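PDB 3Q87: N6 adenine specific DNA methylase from Encephalitozoon cuniculi, which forms the catalytic subunit of the Mtq2-Trm112 complex, a SAM-dependent methyltransferase responsible for methylating the translation termination factor eRF1. Local coordinates for residues M1-P6 / L57-G62; D15-E20 / M118-V123; V36-L41 / V47-L52. All blocks are in the same frame, centred on the assembly; numbering follows the deposited sequence.

Interaction 1. Residues M1-P6 / L57-G62. With SAM (S-adenosylmethionine), chain D.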
loop_
_atom_site.group_PDB
_atom_site.type_symbol
_atom_site.label_atom_id
_atom_site.label_comp_id
_atom_site.label_asym_id
_atom_site.label_seq_id
_atom_site.Cartn_x
_atom_site.Cartn_y
_atom_site.Cartn_z
ATOM N N MET B 1 -5.437 19.999 12.853
ATOM C CA MET B 1 -4.130 19.493 12.453
ATOM C C MET B 1 -4.159 19.203 10.956
ATOM O O MET B 1 -5.178 18.762 10.424
ATOM C CB MET B 1 -3.812 18.208 13.220
ATOM C CG MET B 1 -4.822 17.101 12.908
ATOM S SD MET B 1 -4.778 15.659 13.988
ATOM C CE MET B 1 -6.542 15.400 14.181
ATOM N N ASP B 2 -3.045 19.443 10.279
ATOM C CA ASP B 2 -2.974 19.214 8.842
ATOM C C ASP B 2 -2.848 17.721 8.550
ATOM O O ASP B 2 -3.304 17.241 7.516
ATOM C CB ASP B 2 -1.792 19.974 8.240
ATOM C CG ASP B 2 -2.055 21.473 8.121
ATOM O OD1 ASP B 2 -1.133 22.269 8.412
ATOM O OD2 ASP B 2 -3.181 21.857 7.737
ATOM N N TRP B 3 -2.213 16.992 9.464
ATOM C CA TRP B 3 -2.093 15.544 9.335
ATOM C C TRP B 3 -1.882 14.934 10.714
ATOM O O TRP B 3 -1.539 15.629 11.659
ATOM C CB TRP B 3 -0.964 15.158 8.371
ATOM C CG TRP B 3 0.424 15.601 8.829
ATOM C CD1 TRP B 3 1.150 15.085 9.865
ATOM C CD2 TRP B 3 1.240 16.626 8.242
ATOM N NE1 TRP B 3 2.362 15.728 9.963
ATOM C CE2 TRP B 3 2.439 16.679 8.980
ATOM C CE3 TRP B 3 1.073 17.497 7.165
ATOM C CZ2 TRP B 3 3.459 17.580 8.680
ATOM C CZ3 TRP B 3 2.087 18.385 6.865
ATOM C CH2 TRP B 3 3.265 18.420 7.618
ATOM N N TYR B 4 -2.101 13.637 10.832
ATOM C CA TYR B 4 -1.954 12.969 12.117
ATOM C C TYR B 4 -0.477 12.781 12.448
ATOM O O TYR B 4 0.271 12.222 11.652
ATOM C CB TYR B 4 -2.656 11.611 12.088
ATOM C CG TYR B 4 -2.859 11.018 13.461
ATOM C CD1 TYR B 4 -3.982 11.352 14.217
ATOM C CD2 TYR B 4 -1.941 10.135 14.004
ATOM C CE1 TYR B 4 -4.183 10.826 15.470
ATOM C CE2 TYR B 4 -2.134 9.596 15.275
ATOM C CZ TYR B 4 -3.263 9.949 16.003
ATOM O OH TYR B 4 -3.488 9.423 17.264
ATOM N N GLU B 5 -0.063 13.236 13.626
ATOM C CA GLU B 5 1.344 13.182 14.002
ATOM C C GLU B 5 1.594 11.983 14.916
ATOM O O GLU B 5 0.681 11.539 15.600
ATOM C CB GLU B 5 1.729 14.483 14.707
ATOM C CG GLU B 5 1.598 15.702 13.824
ATOM C CD GLU B 5 1.615 17.008 14.612
ATOM O OE1 GLU B 5 1.992 16.994 15.808
ATOM O OE2 GLU B 5 1.246 18.051 14.026
ATOM N N PRO B 6 2.829 11.449 14.920
ATOM C CA PRO B 6 3.134 10.275 15.748
ATOM C C PRO B 6 2.806 10.517 17.225
ATOM O O PRO B 6 3.222 11.538 17.758
ATOM C CB PRO B 6 4.643 10.104 15.566
ATOM C CG PRO B 6 4.928 10.736 14.224
ATOM C CD PRO B 6 3.998 11.897 14.136
ATOM N N LEU B 57 0.879 13.000 2.738
ATOM C CA LEU B 57 1.687 12.353 1.716
ATOM C C LEU B 57 2.723 13.321 1.156
ATOM O O LEU B 57 3.830 12.918 0.831
ATOM C CB LEU B 57 0.818 11.801 0.577
ATOM C CG LEU B 57 -0.089 10.602 0.886
ATOM C CD1 LEU B 57 -0.758 10.117 -0.406
ATOM C CD2 LEU B 57 0.668 9.461 1.566
ATOM N N GLU B 58 2.343 14.588 1.029
ATOM C CA GLU B 58 3.229 15.623 0.499
ATOM C C GLU B 58 4.380 15.978 1.451
ATOM O O GLU B 58 5.380 16.548 1.028
ATOM C CB GLU B 58 2.434 16.887 0.167
ATOM C CG GLU B 58 1.644 16.788 -1.141
ATOM C CD GLU B 58 0.666 17.945 -1.319
ATOM O OE1 GLU B 58 0.491 18.740 -0.363
ATOM O OE2 GLU B 58 0.064 18.055 -2.408
ATOM N N SER B 59 4.235 15.644 2.732
ATOM C CA SER B 59 5.309 15.862 3.697
ATOM C C SER B 59 5.808 14.539 4.279
ATOM O O SER B 59 6.233 14.463 5.438
ATOM C CB SER B 59 4.834 16.805 4.806
ATOM O OG SER B 59 4.495 18.068 4.259
ATOM N N HIS B 60 5.762 13.493 3.466
ATOM C CA HIS B 60 6.052 12.137 3.932
ATOM C C HIS B 60 7.562 11.918 4.107
ATOM O O HIS B 60 8.364 12.457 3.333
ATOM C CB HIS B 60 5.454 11.131 2.939
ATOM C CG HIS B 60 5.490 9.708 3.400
ATOM N ND1 HIS B 60 4.365 9.033 3.831
ATOM C CD2 HIS B 60 6.511 8.824 3.473
ATOM C CE1 HIS B 60 4.696 7.799 4.160
ATOM N NE2 HIS B 60 5.989 7.643 3.937
ATOM N N ARG B 61 7.944 11.144 5.126
ATOM C CA ARG B 61 9.350 10.800 5.359
ATOM C C ARG B 61 9.974 10.186 4.115
ATOM O O ARG B 61 11.169 10.335 3.850
ATOM C CB ARG B 61 9.474 9.814 6.518
ATOM C CG ARG B 61 9.347 10.469 7.868
ATOM C CD ARG B 61 9.140 9.433 8.933
ATOM N NE ARG B 61 9.148 10.031 10.259
ATOM C CZ ARG B 61 8.213 10.851 10.717
ATOM N NH1 ARG B 61 7.186 11.177 9.949
ATOM N NH2 ARG B 61 8.298 11.331 11.956
ATOM N N GLY B 62 9.152 9.485 3.352
ATOM C CA GLY B 62 9.576 8.978 2.067
ATOM C C GLY B 62 9.164 7.544 1.890
ATOM O O GLY B 62 9.193 6.761 2.843
HETATM N N SAM D . 0.074 5.728 10.656
HETATM C CA SAM D . 0.002 7.007 11.376
HETATM C C SAM D . 0.440 6.789 12.831
HETATM O O SAM D . 0.864 7.712 13.528
HETATM O OXT SAM D . 0.384 5.676 13.350
HETATM C CB SAM D . -1.364 7.739 11.262
HETATM C CG SAM D . -2.641 7.191 11.948
HETATM S SD SAM D . -4.146 8.261 11.958
HETATM C CE SAM D . -4.955 7.795 13.503
HETATM C "C5'" SAM D . -5.242 7.464 10.757
HETATM C "C4'" SAM D . -4.743 7.766 9.353
HETATM O "O4'" SAM D . -5.623 7.190 8.402
HETATM C "C3'" SAM D . -4.674 9.257 9.056
HETATM O "O3'" SAM D . -3.420 9.535 8.475
HETATM C "C2'" SAM D . -5.776 9.496 8.043
HETATM O "O2'" SAM D . -5.480 10.499 7.099
HETATM C "C1'" SAM D . -5.862 8.140 7.382
HETATM N N9 SAM D . -7.178 7.838 6.839
HETATM C C8 SAM D . -8.417 8.256 7.268
HETATM N N7 SAM D . -9.340 7.700 6.454
HETATM C C5 SAM D . -8.692 6.930 5.529
HETATM C C6 SAM D . -9.119 6.137 4.479
HETATM N N6 SAM D . -10.419 6.027 4.223
HETATM N N1 SAM D . -8.194 5.460 3.701
HETATM C C2 SAM D . -6.837 5.558 3.957
HETATM N N3 SAM D . -6.417 6.348 5.009
HETATM C C4 SAM D . -7.328 7.015 5.766
#

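Interaction 2. Residues D15-E20 / M118-V123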
loop_
_atom_site.group_PDB
_atom_site.type_symbol
_atom_site.label_atom_id
_atom_site.label_comp_id
_atom_site.label_asym_id
_atom_site.label_seq_id
_atom_site.Cartn_x
_atom_site.Cartn_y
_atom_site.Cartn_z
ATOM N N ASP B 15 6.014 -0.671 18.524
ATOM C CA ASP B 15 6.660 -1.574 19.472
ATOM C C ASP B 15 6.235 -3.017 19.218
ATOM O O ASP B 15 7.074 -3.916 19.193
ATOM C CB ASP B 15 6.357 -1.184 20.926
ATOM C CG ASP B 15 7.179 0.011 21.407
ATOM O OD1 ASP B 15 8.106 0.455 20.687
ATOM O OD2 ASP B 15 6.893 0.508 22.517
ATOM N N ALA B 16 4.940 -3.239 19.005
ATOM C CA ALA B 16 4.471 -4.593 18.725
ATOM C C ALA B 16 5.025 -5.162 17.408
ATOM O O ALA B 16 5.384 -6.343 17.338
ATOM C CB ALA B 16 2.959 -4.667 18.764
ATOM N N LEU B 17 5.090 -4.324 16.373
ATOM C CA LEU B 17 5.637 -4.730 15.077
ATOM C C LEU B 17 7.097 -5.114 15.233
ATOM O O LEU B 17 7.585 -6.063 14.614
ATOM C CB LEU B 17 5.515 -3.599 14.049
ATOM C CG LEU B 17 4.089 -3.262 13.585
ATOM C CD1 LEU B 17 4.074 -1.978 12.790
ATOM C CD2 LEU B 17 3.498 -4.404 12.767
ATOM N N GLU B 18 7.793 -4.366 16.071
ATOM C CA GLU B 18 9.205 -4.613 16.280
ATOM C C GLU B 18 9.440 -6.008 16.861
ATOM O O GLU B 18 10.364 -6.711 16.448
ATOM C CB GLU B 18 9.803 -3.535 17.190
ATOM C CG GLU B 18 11.312 -3.563 17.240
ATOM C CD GLU B 18 11.936 -3.405 15.871
ATOM O OE1 GLU B 18 11.304 -2.776 14.986
ATOM O OE2 GLU B 18 13.066 -3.909 15.677
ATOM N N ARG B 19 8.595 -6.410 17.803
ATOM C CA ARG B 19 8.777 -7.681 18.490
ATOM C C ARG B 19 8.436 -8.847 17.579
ATOM O O ARG B 19 9.014 -9.928 17.708
ATOM C CB ARG B 19 7.942 -7.740 19.774
ATOM C CG ARG B 19 8.226 -6.582 20.718
ATOM C CD ARG B 19 7.555 -6.761 22.072
ATOM N NE ARG B 19 6.924 -5.522 22.520
ATOM C CZ ARG B 19 5.607 -5.323 22.558
ATOM N NH1 ARG B 19 4.769 -6.290 22.190
ATOM N NH2 ARG B 19 5.122 -4.158 22.973
ATOM N N GLU B 20 7.500 -8.617 16.659
ATOM C CA GLU B 20 7.126 -9.616 15.664
ATOM C C GLU B 20 8.265 -9.896 14.691
ATOM O O GLU B 20 8.374 -10.991 14.161
ATOM C CB GLU B 20 5.902 -9.145 14.874
ATOM C CG GLU B 20 4.617 -9.132 15.658
ATOM C CD GLU B 20 4.103 -10.525 15.918
ATOM O OE1 GLU B 20 3.111 -10.919 15.267
ATOM O OE2 GLU B 20 4.702 -11.230 16.758
ATOM N N MET B 118 -2.268 -11.607 6.450
ATOM C CA MET B 118 -1.953 -11.156 7.804
ATOM C C MET B 118 -2.177 -9.660 7.974
ATOM O O MET B 118 -1.906 -8.881 7.061
ATOM C CB MET B 118 -0.498 -11.475 8.124
ATOM C CG MET B 118 -0.165 -11.448 9.608
ATOM S SD MET B 118 1.583 -11.803 9.861
ATOM C CE MET B 118 1.686 -13.410 9.080
ATOM N N LEU B 119 -2.658 -9.259 9.145
ATOM C CA LEU B 119 -2.885 -7.845 9.421
ATOM C C LEU B 119 -2.591 -7.471 10.867
ATOM O O LEU B 119 -2.717 -8.297 11.779
ATOM C CB LEU B 119 -4.317 -7.441 9.051
ATOM C CG LEU B 119 -5.482 -8.135 9.757
ATOM C CD1 LEU B 119 -5.819 -7.462 11.083
ATOM C CD2 LEU B 119 -6.697 -8.127 8.839
ATOM N N TYR B 120 -2.188 -6.220 11.065
ATOM C CA TYR B 120 -2.012 -5.662 12.408
ATOM C C TYR B 120 -2.888 -4.414 12.480
ATOM O O TYR B 120 -2.723 -3.488 11.682
ATOM C CB TYR B 120 -0.548 -5.306 12.651
ATOM C CG TYR B 120 0.376 -6.506 12.630
ATOM C CD1 TYR B 120 0.606 -7.248 13.780
ATOM C CD2 TYR B 120 0.995 -6.915 11.452
ATOM C CE1 TYR B 120 1.454 -8.362 13.762
ATOM C CE2 TYR B 120 1.839 -8.024 11.425
ATOM C CZ TYR B 120 2.062 -8.741 12.584
ATOM O OH TYR B 120 2.893 -9.841 12.559
ATOM N N LEU B 121 -3.835 -4.402 13.412
ATOM C CA LEU B 121 -4.806 -3.314 13.507
ATOM C C LEU B 121 -4.804 -2.717 14.911
ATOM O O LEU B 121 -4.786 -3.448 15.888
ATOM C CB LEU B 121 -6.204 -3.822 13.163
ATOM C CG LEU B 121 -7.369 -2.841 13.300
ATOM C CD1 LEU B 121 -7.264 -1.715 12.259
ATOM C CD2 LEU B 121 -8.694 -3.591 13.137
ATOM N N LEU B 122 -4.818 -1.391 15.008
ATOM C CA LEU B 122 -4.893 -0.735 16.302
ATOM C C LEU B 122 -6.314 -0.266 16.556
ATOM O O LEU B 122 -6.970 0.272 15.672
ATOM C CB LEU B 122 -3.922 0.451 16.396
ATOM C CG LEU B 122 -3.914 1.192 17.750
ATOM C CD1 LEU B 122 -2.586 1.882 17.964
ATOM C CD2 LEU B 122 -5.057 2.206 17.883
ATOM N N VAL B 123 -6.781 -0.475 17.782
ATOM C CA VAL B 123 -8.115 -0.092 18.166
ATOM C C VAL B 123 -8.038 0.456 19.594
ATOM O O VAL B 123 -7.067 0.212 20.282
ATOM C CB VAL B 123 -9.055 -1.308 18.092
ATOM C CG1 VAL B 123 -10.292 -1.055 18.882
ATOM C CG2 VAL B 123 -9.392 -1.647 16.634
#

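Interaction 3. Residues V36-L41 / V47-L52. With SAM (S-adenosylmethionine), chain D.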
loop_
_atom_site.group_PDB
_atom_site.type_symbol
_atom_site.label_atom_id
_atom_site.label_comp_id
_atom_site.label_asym_id
_atom_site.label_seq_id
_atom_site.Cartn_x
_atom_site.Cartn_y
_atom_site.Cartn_z
ATOM N N VAL B 36 5.967 7.508 9.714
ATOM C CA VAL B 36 6.773 7.037 10.838
ATOM C C VAL B 36 6.832 5.503 10.882
ATOM O O VAL B 36 7.884 4.924 11.115
ATOM C CB VAL B 36 6.302 7.647 12.200
ATOM C CG1 VAL B 36 4.982 7.003 12.683
ATOM C CG2 VAL B 36 7.390 7.546 13.240
ATOM N N ILE B 37 5.713 4.837 10.628
ATOM C CA ILE B 37 5.726 3.375 10.629
ATOM C C ILE B 37 6.404 2.788 9.372
ATOM O O ILE B 37 7.157 1.801 9.452
ATOM C CB ILE B 37 4.310 2.807 10.823
ATOM C CG1 ILE B 37 3.745 3.268 12.169
ATOM C CG2 ILE B 37 4.338 1.292 10.768
ATOM C CD1 ILE B 37 2.307 2.781 12.424
ATOM N N THR B 38 6.163 3.420 8.225
ATOM C CA THR B 38 6.854 3.067 6.985
ATOM C C THR B 38 8.376 3.090 7.169
ATOM O O THR B 38 9.086 2.188 6.726
ATOM C CB THR B 38 6.471 4.023 5.814
ATOM O OG1 THR B 38 5.134 3.751 5.387
ATOM C CG2 THR B 38 7.427 3.838 4.615
ATOM N N GLU B 39 8.863 4.131 7.829
ATOM C CA GLU B 39 10.291 4.274 8.101
ATOM C C GLU B 39 10.881 3.045 8.810
ATOM O O GLU B 39 11.984 2.593 8.489
ATOM C CB GLU B 39 10.542 5.530 8.935
ATOM C CG GLU B 39 11.991 6.029 8.886
ATOM C CD GLU B 39 12.168 7.360 9.609
ATOM O OE1 GLU B 39 12.784 8.276 9.030
ATOM O OE2 GLU B 39 11.685 7.492 10.755
ATOM N N GLN B 40 10.146 2.508 9.776
ATOM C CA GLN B 40 10.601 1.327 10.503
ATOM C C GLN B 40 10.451 0.053 9.654
ATOM O O GLN B 40 11.348 -0.800 9.617
ATOM C CB GLN B 40 9.835 1.204 11.821
ATOM C CG GLN B 40 9.847 -0.186 12.413
ATOM C CD GLN B 40 8.710 -0.412 13.393
ATOM O OE1 GLN B 40 8.898 -0.996 14.458
ATOM N NE2 GLN B 40 7.521 0.064 13.037
ATOM N N LEU B 41 9.317 -0.056 8.967
ATOM C CA LEU B 41 8.997 -1.212 8.128
ATOM C C LEU B 41 9.927 -1.394 6.934
ATOM O O LEU B 41 10.211 -2.512 6.532
ATOM C CB LEU B 41 7.564 -1.100 7.602
ATOM C CG LEU B 41 6.453 -1.297 8.629
ATOM C CD1 LEU B 41 5.096 -1.051 8.012
ATOM C CD2 LEU B 41 6.531 -2.693 9.204
ATOM N N VAL B 47 7.618 -1.767 1.213
ATOM C CA VAL B 47 6.428 -1.124 1.758
ATOM C C VAL B 47 5.732 -0.252 0.724
ATOM O O VAL B 47 6.370 0.537 0.043
ATOM C CB VAL B 47 6.783 -0.228 2.969
ATOM C CG1 VAL B 47 5.511 0.381 3.581
ATOM C CG2 VAL B 47 7.593 -1.018 4.021
ATOM N N VAL B 48 4.420 -0.414 0.613
ATOM C CA VAL B 48 3.585 0.539 -0.085
ATOM C C VAL B 48 2.843 1.334 0.979
ATOM O O VAL B 48 2.268 0.761 1.877
ATOM C CB VAL B 48 2.583 -0.161 -1.021
ATOM C CG1 VAL B 48 1.721 0.884 -1.758
ATOM C CG2 VAL B 48 3.351 -1.016 -2.015
ATOM N N SER B 49 2.883 2.658 0.889
ATOM C CA SER B 49 2.267 3.489 1.915
ATOM C C SER B 49 1.134 4.329 1.342
ATOM O O SER B 49 1.316 5.023 0.333
ATOM C CB SER B 49 3.333 4.374 2.556
ATOM O OG SER B 49 4.460 3.587 2.892
ATOM N N THR B 50 -0.040 4.248 1.969
ATOM C CA THR B 50 -1.228 4.911 1.434
ATOM C C THR B 50 -1.921 5.766 2.477
ATOM O O THR B 50 -1.840 5.481 3.664
ATOM C CB THR B 50 -2.275 3.907 0.877
ATOM O OG1 THR B 50 -2.975 3.296 1.966
ATOM C CG2 THR B 50 -1.610 2.827 0.020
ATOM N N ASP B 51 -2.592 6.822 2.024
ATOM C CA ASP B 51 -3.383 7.670 2.912
ATOM C C ASP B 51 -4.420 8.419 2.086
ATOM O O ASP B 51 -4.247 8.633 0.885
ATOM C CB ASP B 51 -2.492 8.676 3.670
ATOM C CG ASP B 51 -3.087 9.082 5.012
ATOM O OD1 ASP B 51 -2.525 8.703 6.053
ATOM O OD2 ASP B 51 -4.137 9.752 5.025
ATOM N N LEU B 52 -5.524 8.773 2.728
ATOM C CA LEU B 52 -6.543 9.604 2.108
ATOM C C LEU B 52 -6.088 11.064 2.110
ATOM O O LEU B 52 -6.509 11.859 1.274
ATOM C CB LEU B 52 -7.857 9.462 2.886
ATOM C CG LEU B 52 -9.108 10.080 2.274
ATOM C CD1 LEU B 52 -9.377 9.416 0.921
ATOM C CD2 LEU B 52 -10.290 9.881 3.222
HETATM N N SAM D . 0.074 5.728 10.656
HETATM C CA SAM D . 0.002 7.007 11.376
HETATM C C SAM D . 0.440 6.789 12.831
HETATM O O SAM D . 0.864 7.712 13.528
HETATM O OXT SAM D . 0.384 5.676 13.350
HETATM C CB SAM D . -1.364 7.739 11.262
HETATM C CG SAM D . -2.641 7.191 11.948
HETATM S SD SAM D . -4.146 8.261 11.958
HETATM C CE SAM D . -4.955 7.795 13.503
HETATM C "C5'" SAM D . -5.242 7.464 10.757
HETATM C "C4'" SAM D . -4.743 7.766 9.353
HETATM O "O4'" SAM D . -5.623 7.190 8.402
HETATM C "C3'" SAM D . -4.674 9.257 9.056
HETATM O "O3'" SAM D . -3.420 9.535 8.475
HETATM C "C2'" SAM D . -5.776 9.496 8.043
HETATM O "O2'" SAM D . -5.480 10.499 7.099
HETATM C "C1'" SAM D . -5.862 8.140 7.382
HETATM N N9 SAM D . -7.178 7.838 6.839
HETATM C C8 SAM D . -8.417 8.256 7.268
HETATM N N7 SAM D . -9.340 7.700 6.454
HETATM C C5 SAM D . -8.692 6.930 5.529
HETATM C C6 SAM D . -9.119 6.137 4.479
HETATM N N6 SAM D . -10.419 6.027 4.223
HETATM N N1 SAM D . -8.194 5.460 3.701
HETATM C C2 SAM D . -6.837 5.558 3.957
HETATM N N3 SAM D . -6.417 6.348 5.009
HETATM C C4 SAM D . -7.328 7.015 5.766
#

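Interaction 1. Residues M1-P6 / L57-G62
R61 and P6 meet at the margin of the cofactor pocket, and the arginine is the one that does the reaching. From CB its chain leaves almost straight, extended from CG to NE. CD passes the start of helix 36-41 beside V36. NE lies in a long, weak ion pair with the carboxylate of E39, and NH1 donates to the backbone oxygen of T34. NH2 completes the walk, reaching CG of the P6 ring at 4.1 Å. The bond to T34 limits how the guanidinium can turn, and the proline approaches it at a slant.

The second meeting place lies nearer the start of the chain. CG of W3 is wedged between its own backbone N and carbonyl carbon (chi1 63°), which turns the benzo end of the indole outward to S59. W3 CH2 is 3.6 Å from S59 CB, and W3 CZ3 is equally far from S59 OG; the hydroxyl comes in obliquely to the ring.

In this Rossmann-like methyltransferase fold, 57-62 runs from the end of helix 54-58 into the loop that follows it, while the N-terminal arm 1-6 runs past the cofactor ahead of helix 8-20. Between its two touching residues the arm presents Y4 to SAM. Y4 CG is 3.4 Å from the sulfonium SD, and the methyl carbon CE sits 3.5 Å above the ring plane, over its centre. An electron-rich face beside the sulfonium would be expected to steady its positive charge. D9 holds Y4 OH, and S33 OG bonds to Y4 O.

Interaction 2. Residues D15-E20 / M118-V123
E20 OE1 is gripped twice, by the hydroxyl of Y120 and by the ammonium of K160. Y120 OH donates to E20 OE1 over 2.9 Å, arriving on the anti side of the carboxylate and 30° out of its plane; K160 NZ adds a salt bridge from strand 155-162. The lysine's positive charge would be expected to favour the ionised glutamate.

The glutamate chain bends at chi2 (-72°), and its stem lies against the tyrosine as well: E20 CG is 3.8 Å from Y120 CE1. The carboxylate and ring planes stand nearly perpendicular, and OE1 lies at the ring's edge, close to the ring plane, with Y120 CE1 3.4 Å away.

The worked example here is a helix laid on the sheet of a class I methyltransferase, whose strand order is 3-2-1-4-5-7-6. Strand 118-124 is the fifth in sequence, flanked by the parallel strand 81-84 and the antiparallel strand 155-162, and Y120 rises from it towards helix 8-20.

One turn earlier in that helix, L17 covers a face of the same ring. Its methyl CD2 forms a CH-pi contact 4.0 Å from the centroid of the Y120 ring and 20° off the normal. The methyl is displaced toward the CG-CD2 side, with L17 CD2 3.8 Å from Y120 CG. The methyl over the face limits how the ring can turn about its long axis, whereas the bond to the hydroxyl, which lies on that axis, fixes where the ring's end sits. L17 also touches V83 of the adjoining strand, while A16 packs on I158.

Interaction 3. Residues V36-L41 / V47-L52
V47, T38 and L41 have the most surface buried between helix 36-41 and strand 47-51, and V47 divides its two methyls between the others. With CG1 anti to the backbone N (chi1 -177°), that branch lies 3.8 Å from T38 OG1, while V47 CG2 presses on L41 CB at 3.6 Å. T38 uses both its branches: CG2 joins the apolar patch, and OG1 is hydrogen-bonded at 2.6 Å to S49 OG, two residues along the strand from V47. D29 and T32 also bond to T38 OG1, so this buried hydroxyl is well supplied with partners.

The helix and strand run almost exactly antiparallel, at 177°, with axes 9.2 Å apart. At the strand's far end D51 takes both ribose hydroxyls of SAM, SAM O3' at 2.7 Å from D51 OD1 and SAM O2' at 2.6 Å from D51 OD2, the acidic hallmark of class I methyltransferases.

This is the second half of a beta-alpha-beta crossover: strand 26-30 lies beside strand 46-51 and meets L41 through V27, strand 65-67 borders its other edge, and helix 8-20 packs against I37.

How the interactions relate
Interactions 2 and 3 each set a helix on the same sheet, whereas interaction 1 joins a loop to a helix end at the pocket's margin. Interactions 1 and 3 have centres about 11 Å apart and both touch SAM: Y4 meets its sulfonium, D51 its ribose. They also touch each other, with G62 O 3.8 Å from T38 CG2. L57 CD2 is 3.9 Å from D51 CB, as expected where helix 54-58 directly follows strand 46-51. Interaction 2 stands back from the pocket; the side chain of L17 is about 9 Å from SAM. It nevertheless joins interaction 3: L17 CD1 is 3.9 Å from CG2 of I37, whose CD1 in turn approaches the SAM carboxylate.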